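PDB 5ERE: extracellular ligand-binding receptor from Desulfohalobium retbaense DSM 5692, which probably senses small extracellular solutes, holding 2-oxo-4-methylpentanoic acid in a periplasmic-binding-protein-like module and cytosine in a tandem PAS-type sensor region. Local coordinates for residues Q481-T486 and G496-A501; L423-K428 and T553-A558. All coordinates share one frame; numbering follows the deposited sequence.

Contact 1. Residues Q481-T486 and G496-A501; sequences QRDGTT and GKNAFA
With OG1 beside its own backbone N (chi1 -47°), Thr485 brings its hydroxyl up to the amide of Asn498, whose CG sits at a chi1 of -140°, off a staggered position; the two side chains cross at about a right angle. OG1 and Asn498 ND2 come to 2.9 Å, but the angle is too poor for a hydrogen bond. Each partner is organised by its own Asx turn. On one side, Gln481 to Gly484 form a type I turn with a G1 bulge at Gly484, the tip of the hairpin joining strands 476-480 and 486-488. Asp483 OD1 closes the first Asx turn, taking both Thr485 N, at 2.9 Å, and Thr485 OG1, at 2.7 Å, from the same face of the carboxylate. Two bonds thus grip Asp483 OD1, and the one from the hydroxyl would help set the rotation of Thr485 OG1. On the other side, Asn498 OD1 accepts Ala499 N at 2.9 Å and, two residues on, Phe500 N. The same oxygen sits 2.8 Å from Asp483 O; both are acceptors, so the approach is probably unfavourable. Gly484 is needed here twice over, since its backbone angles call for glycine and a CB would run into Asn498 OD1. Below the tip, backbone bonds tie the returning chain to the start of strand 486-488. Thr486 N reaches Lys497 O at 2.8 Å in a nearly straight bond (176° at the hydrogen), and Gly496 N reaches Thr486 O at 2.9 Å. The contact is a surface one that lays the loop after the strand against the hairpin, away from the ligand sites. Thr485 CA also points a C-H at Lys497 O, and Thr486 OG1 adds a weak bond to that same oxygen, at 3.4 Å.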
loop_
_atom_site.group_PDB
_atom_site.type_symbol
_atom_site.label_atom_id
_atom_site.label_comp_id
_atom_site.label_asym_id
_atom_site.label_seq_id
_atom_site.Cartn_x
_atom_site.Cartn_y
_atom_site.Cartn_z
ATOM N N GLN A 481 16.218 11.442 -16.027
ATOM C CA GLN A 481 17.369 11.220 -16.887
ATOM C C GLN A 481 18.581 12.024 -16.434
ATOM O O GLN A 481 18.425 13.021 -15.763
ATOM C CB GLN A 481 17.031 11.627 -18.290
ATOM C CG GLN A 481 17.696 10.817 -19.309
ATOM C CD GLN A 481 16.888 10.806 -20.561
ATOM O OE1 GLN A 481 16.548 9.748 -21.057
ATOM N NE2 GLN A 481 16.556 11.991 -21.073
ATOM N N ARG A 482 19.777 11.615 -16.834
ATOM C CA ARG A 482 20.991 12.326 -16.389
ATOM C C ARG A 482 20.943 13.819 -16.732
ATOM O O ARG A 482 21.222 14.654 -15.873
ATOM C CB ARG A 482 22.225 11.695 -17.003
ATOM C CG ARG A 482 23.389 11.563 -16.062
ATOM C CD ARG A 482 24.237 12.751 -16.141
ATOM N NE ARG A 482 25.418 12.665 -15.292
ATOM C CZ ARG A 482 26.219 13.704 -15.067
ATOM N NH1 ARG A 482 25.927 14.889 -15.606
ATOM N NH2 ARG A 482 27.288 13.576 -14.288
ATOM N N ASP A 483 20.560 14.149 -17.967
ATOM C CA ASP A 483 20.361 15.543 -18.387
ATOM C C ASP A 483 19.223 16.276 -17.675
ATOM O O ASP A 483 18.830 17.344 -18.121
ATOM C CB ASP A 483 20.103 15.617 -19.920
ATOM C CG ASP A 483 18.801 14.934 -20.361
ATOM O OD1 ASP A 483 17.938 14.620 -19.516
ATOM O OD2 ASP A 483 18.627 14.729 -21.583
ATOM N N GLY A 484 18.664 15.717 -16.605
ATOM C CA GLY A 484 17.556 16.373 -15.916
ATOM C C GLY A 484 16.130 16.142 -16.433
ATOM O O GLY A 484 15.178 16.496 -15.756
ATOM N N THR A 485 15.964 15.531 -17.598
ATOM C CA THR A 485 14.618 15.249 -18.127
ATOM C C THR A 485 13.829 14.232 -17.282
ATOM O O THR A 485 14.322 13.151 -16.929
ATOM C CB THR A 485 14.690 14.715 -19.560
ATOM O OG1 THR A 485 15.565 15.532 -20.343
ATOM C CG2 THR A 485 13.310 14.684 -20.202
ATOM N N THR A 486 12.600 14.591 -16.950
ATOM C CA THR A 486 11.721 13.672 -16.242
ATOM C C THR A 486 11.236 12.547 -17.150
ATOM O O THR A 486 10.580 12.787 -18.153
ATOM C CB THR A 486 10.526 14.408 -15.642
ATOM O OG1 THR A 486 11.013 15.355 -14.685
ATOM C CG2 THR A 486 9.571 13.452 -14.942
ATOM N N GLY A 496 8.756 14.522 -19.592
ATOM C CA GLY A 496 9.313 15.195 -20.752
ATOM C C GLY A 496 9.869 16.564 -20.390
ATOM O O GLY A 496 10.596 17.145 -21.170
ATOM N N LYS A 497 9.540 17.056 -19.197
ATOM C CA LYS A 497 10.018 18.353 -18.737
ATOM C C LYS A 497 11.408 18.184 -18.199
ATOM O O LYS A 497 11.704 17.193 -17.520
ATOM C CB LYS A 497 9.146 18.944 -17.628
ATOM C CG LYS A 497 7.678 19.044 -17.922
ATOM C CD LYS A 497 7.407 19.869 -19.155
ATOM C CE LYS A 497 5.915 20.166 -19.307
ATOM N NZ LYS A 497 5.279 19.319 -20.361
ATOM N N ASN A 498 12.255 19.157 -18.506
ATOM C CA ASN A 498 13.600 19.173 -17.999
ATOM C C ASN A 498 13.620 19.912 -16.668
ATOM O O ASN A 498 12.563 20.275 -16.138
ATOM C CB ASN A 498 14.537 19.822 -19.012
ATOM C CG ASN A 498 15.864 19.107 -19.106
ATOM O OD1 ASN A 498 16.686 19.202 -18.203
ATOM N ND2 ASN A 498 16.079 18.383 -20.203
ATOM N N ALA A 499 14.816 20.083 -16.113
ATOM C CA ALA A 499 15.011 20.927 -14.946
ATOM C C ALA A 499 16.107 21.959 -15.250
ATOM O O ALA A 499 16.521 22.728 -14.379
ATOM C CB ALA A 499 15.363 20.092 -13.729
ATOM N N PHE A 500 16.568 21.945 -16.500
ATOM C CA PHE A 500 17.372 23.017 -17.064
ATOM C C PHE A 500 16.607 23.562 -18.275
ATOM O O PHE A 500 17.034 23.397 -19.416
ATOM C CB PHE A 500 18.767 22.520 -17.456
ATOM N N ALA A 501 15.458 24.186 -18.009
ATOM C CA ALA A 501 14.602 24.755 -19.050
ATOM C C ALA A 501 13.490 25.605 -18.432
ATOM O O ALA A 501 13.495 26.837 -18.532
ATOM C CB ALA A 501 14.004 23.651 -19.911
#

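Contact 2. Residues L423-K428 and T553-A558; sequences LSQAIK and TNYRLA
Thr553 packs against Leu423, mainly at its carbonyl oxygen. Its OG1 stands beside the backbone N (chi1 -60°) and donates a hydrogen bond to Leu423 O at 2.6 Å, while CG2 packs against Ser424 O at 3.6 Å. A water bridges the same pair, accepting from Leu423 N and donating to Thr553 OG1 at 2.6 Å. Arg414 of helix 410-418 supplies a second donor to Leu423 O, and its side chain also touches Thr553. The arrangement is consistent with the interface between the two PAS-like units of a tandem sensor: strand 553-561 is central in one antiparallel sheet, whereas 423-428 borders strand 434-443 of the other, with Ser424's side chain about 7 Å from the bound cytosine. Tyr555 extends across this boundary. Its OH donates to Ser424 O at 2.5 Å, the acceptor lying in the ring plane at its edge and the hydroxyl nearly in line with the C=O bond. Leu423 CD2 meets the ring obliquely, 3.8 Å from Tyr555 CE2. An alanine at Tyr555 would probably leave Ser424 O without this hydroxyl donor and open a gap beside Leu423 CD2. Ile436 packs on both Leu423 and Tyr555.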
loop_
_atom_site.group_PDB
_atom_site.type_symbol
_atom_site.label_atom_id
_atom_site.label_comp_id
_atom_site.label_asym_id
_atom_site.label_seq_id
_atom_site.Cartn_x
_atom_site.Cartn_y
_atom_site.Cartn_z
ATOM N N LEU A 423 22.353 0.518 -23.064
ATOM C CA LEU A 423 20.998 0.809 -22.612
ATOM C C LEU A 423 20.732 2.217 -23.071
ATOM O O LEU A 423 21.527 3.099 -22.767
ATOM C CB LEU A 423 20.841 0.673 -21.082
ATOM C CG LEU A 423 19.419 0.911 -20.529
ATOM C CD1 LEU A 423 18.446 -0.236 -20.968
ATOM C CD2 LEU A 423 19.399 1.062 -19.035
ATOM N N SER A 424 19.633 2.446 -23.799
ATOM C CA SER A 424 19.390 3.786 -24.332
ATOM C C SER A 424 18.876 4.745 -23.260
ATOM O O SER A 424 18.383 4.340 -22.205
ATOM C CB SER A 424 18.385 3.750 -25.503
ATOM O OG SER A 424 17.060 3.565 -25.039
ATOM N N GLN A 425 19.014 6.039 -23.543
ATOM C CA GLN A 425 18.235 7.070 -22.880
ATOM C C GLN A 425 16.780 6.884 -23.306
ATOM O O GLN A 425 16.533 6.185 -24.259
ATOM C CB GLN A 425 18.705 8.471 -23.307
ATOM C CG GLN A 425 20.164 8.775 -23.146
ATOM C CD GLN A 425 20.611 8.807 -21.682
ATOM O OE1 GLN A 425 19.793 8.945 -20.763
ATOM N NE2 GLN A 425 21.914 8.675 -21.464
ATOM N N ALA A 426 15.843 7.546 -22.638
ATOM C CA ALA A 426 14.429 7.518 -23.041
ATOM C C ALA A 426 14.189 8.398 -24.269
ATOM O O ALA A 426 14.196 9.616 -24.172
ATOM C CB ALA A 426 13.559 7.968 -21.887
ATOM N N ILE A 427 14.025 7.780 -25.429
ATOM C CA ILE A 427 13.969 8.510 -26.692
ATOM C C ILE A 427 12.756 8.012 -27.459
ATOM O O ILE A 427 12.194 6.975 -27.126
ATOM C CB ILE A 427 15.258 8.326 -27.562
ATOM C CG1 ILE A 427 15.486 6.819 -27.883
ATOM C CG2 ILE A 427 16.507 8.934 -26.867
ATOM C CD1 ILE A 427 16.613 6.544 -28.899
ATOM N N LYS A 428 12.354 8.760 -28.477
ATOM C CA LYS A 428 11.209 8.375 -29.318
ATOM C C LYS A 428 11.589 7.194 -30.216
ATOM O O LYS A 428 12.571 7.224 -30.958
ATOM C CB LYS A 428 10.723 9.573 -30.146
ATOM C CG LYS A 428 9.475 9.304 -31.019
ATOM C CD LYS A 428 8.175 9.226 -30.209
ATOM C CE LYS A 428 6.955 9.036 -31.119
ATOM N NZ LYS A 428 6.604 10.251 -31.929
ATOM N N THR A 553 24.508 3.799 -18.618
ATOM C CA THR A 553 23.286 4.618 -18.725
ATOM C C THR A 553 22.540 4.475 -17.415
ATOM O O THR A 553 22.009 3.424 -17.078
ATOM C CB THR A 553 22.403 4.206 -19.897
ATOM O OG1 THR A 553 23.150 4.358 -21.101
ATOM C CG2 THR A 553 21.080 5.060 -19.973
ATOM N N ASN A 554 22.595 5.525 -16.630
ATOM C CA ASN A 554 21.971 5.533 -15.330
ATOM C C ASN A 554 20.853 6.570 -15.238
ATOM O O ASN A 554 20.943 7.642 -15.830
ATOM C CB ASN A 554 23.038 5.777 -14.257
ATOM C CG ASN A 554 24.152 4.740 -14.314
ATOM O OD1 ASN A 554 23.923 3.547 -14.105
ATOM N ND2 ASN A 554 25.352 5.185 -14.628
ATOM N N TYR A 555 19.806 6.205 -14.498
ATOM C CA TYR A 555 18.667 7.063 -14.204
ATOM C C TYR A 555 18.609 7.308 -12.732
ATOM O O TYR A 555 18.902 6.402 -11.921
ATOM C CB TYR A 555 17.338 6.417 -14.652
ATOM C CG TYR A 555 17.407 5.849 -16.020
ATOM C CD1 TYR A 555 17.409 6.661 -17.136
ATOM C CD2 TYR A 555 17.504 4.486 -16.200
ATOM C CE1 TYR A 555 17.491 6.114 -18.402
ATOM C CE2 TYR A 555 17.586 3.950 -17.430
ATOM C CZ TYR A 555 17.580 4.755 -18.533
ATOM O OH TYR A 555 17.668 4.160 -19.772
ATOM N N ARG A 556 18.174 8.508 -12.377
ATOM C CA ARG A 556 17.969 8.840 -10.989
ATOM C C ARG A 556 16.563 8.488 -10.577
ATOM O O ARG A 556 15.600 8.805 -11.282
ATOM C CB ARG A 556 18.240 10.326 -10.723
ATOM C CG ARG A 556 19.532 10.826 -11.295
ATOM C CD ARG A 556 20.769 10.400 -10.468
ATOM N NE ARG A 556 21.983 11.023 -10.997
ATOM C CZ ARG A 556 23.034 10.383 -11.514
ATOM N NH1 ARG A 556 23.079 9.062 -11.568
ATOM N NH2 ARG A 556 24.074 11.078 -11.967
ATOM N N LEU A 557 16.483 7.835 -9.414
ATOM C CA LEU A 557 15.274 7.333 -8.806
ATOM C C LEU A 557 15.120 8.075 -7.512
ATOM O O LEU A 557 15.948 7.925 -6.601
ATOM C CB LEU A 557 15.367 5.812 -8.572
ATOM C CG LEU A 557 14.133 5.087 -8.035
ATOM C CD1 LEU A 557 13.065 4.943 -9.142
ATOM C CD2 LEU A 557 14.547 3.711 -7.489
ATOM N N ALA A 558 14.083 8.907 -7.437
ATOM C CA ALA A 558 13.898 9.799 -6.294
ATOM C C ALA A 558 12.581 9.526 -5.618
ATOM O O ALA A 558 11.550 9.294 -6.274
ATOM C CB ALA A 558 13.964 11.222 -6.724
HETATM O O HOH W 1 24.516 2.337 -22.063
#

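How the contacts relate
Contact 2 is buried, and contact 1 lies at the surface, with the centres about 11 Å apart. Both involve what is probably the second PAS-like unit: residues 481-486 follow strand 476-480, which pairs directly with strand 553-561. Contact 1 stays within that unit and closes a short loop, whereas contact 2 joins it to the cytosine-binding one across more than a hundred residues. Their chemistry differs accordingly. Two backbone bonds tie the surface loops together, while the Asp483 and Asn498 side chains shape each loop from within; in contact 2 side-chain hydroxyls donate to carbonyls amid apolar packing. The two contacts also meet, Gln481 OE1 probably accepting a hydrogen bond from Ala426 N at 2.8 Å.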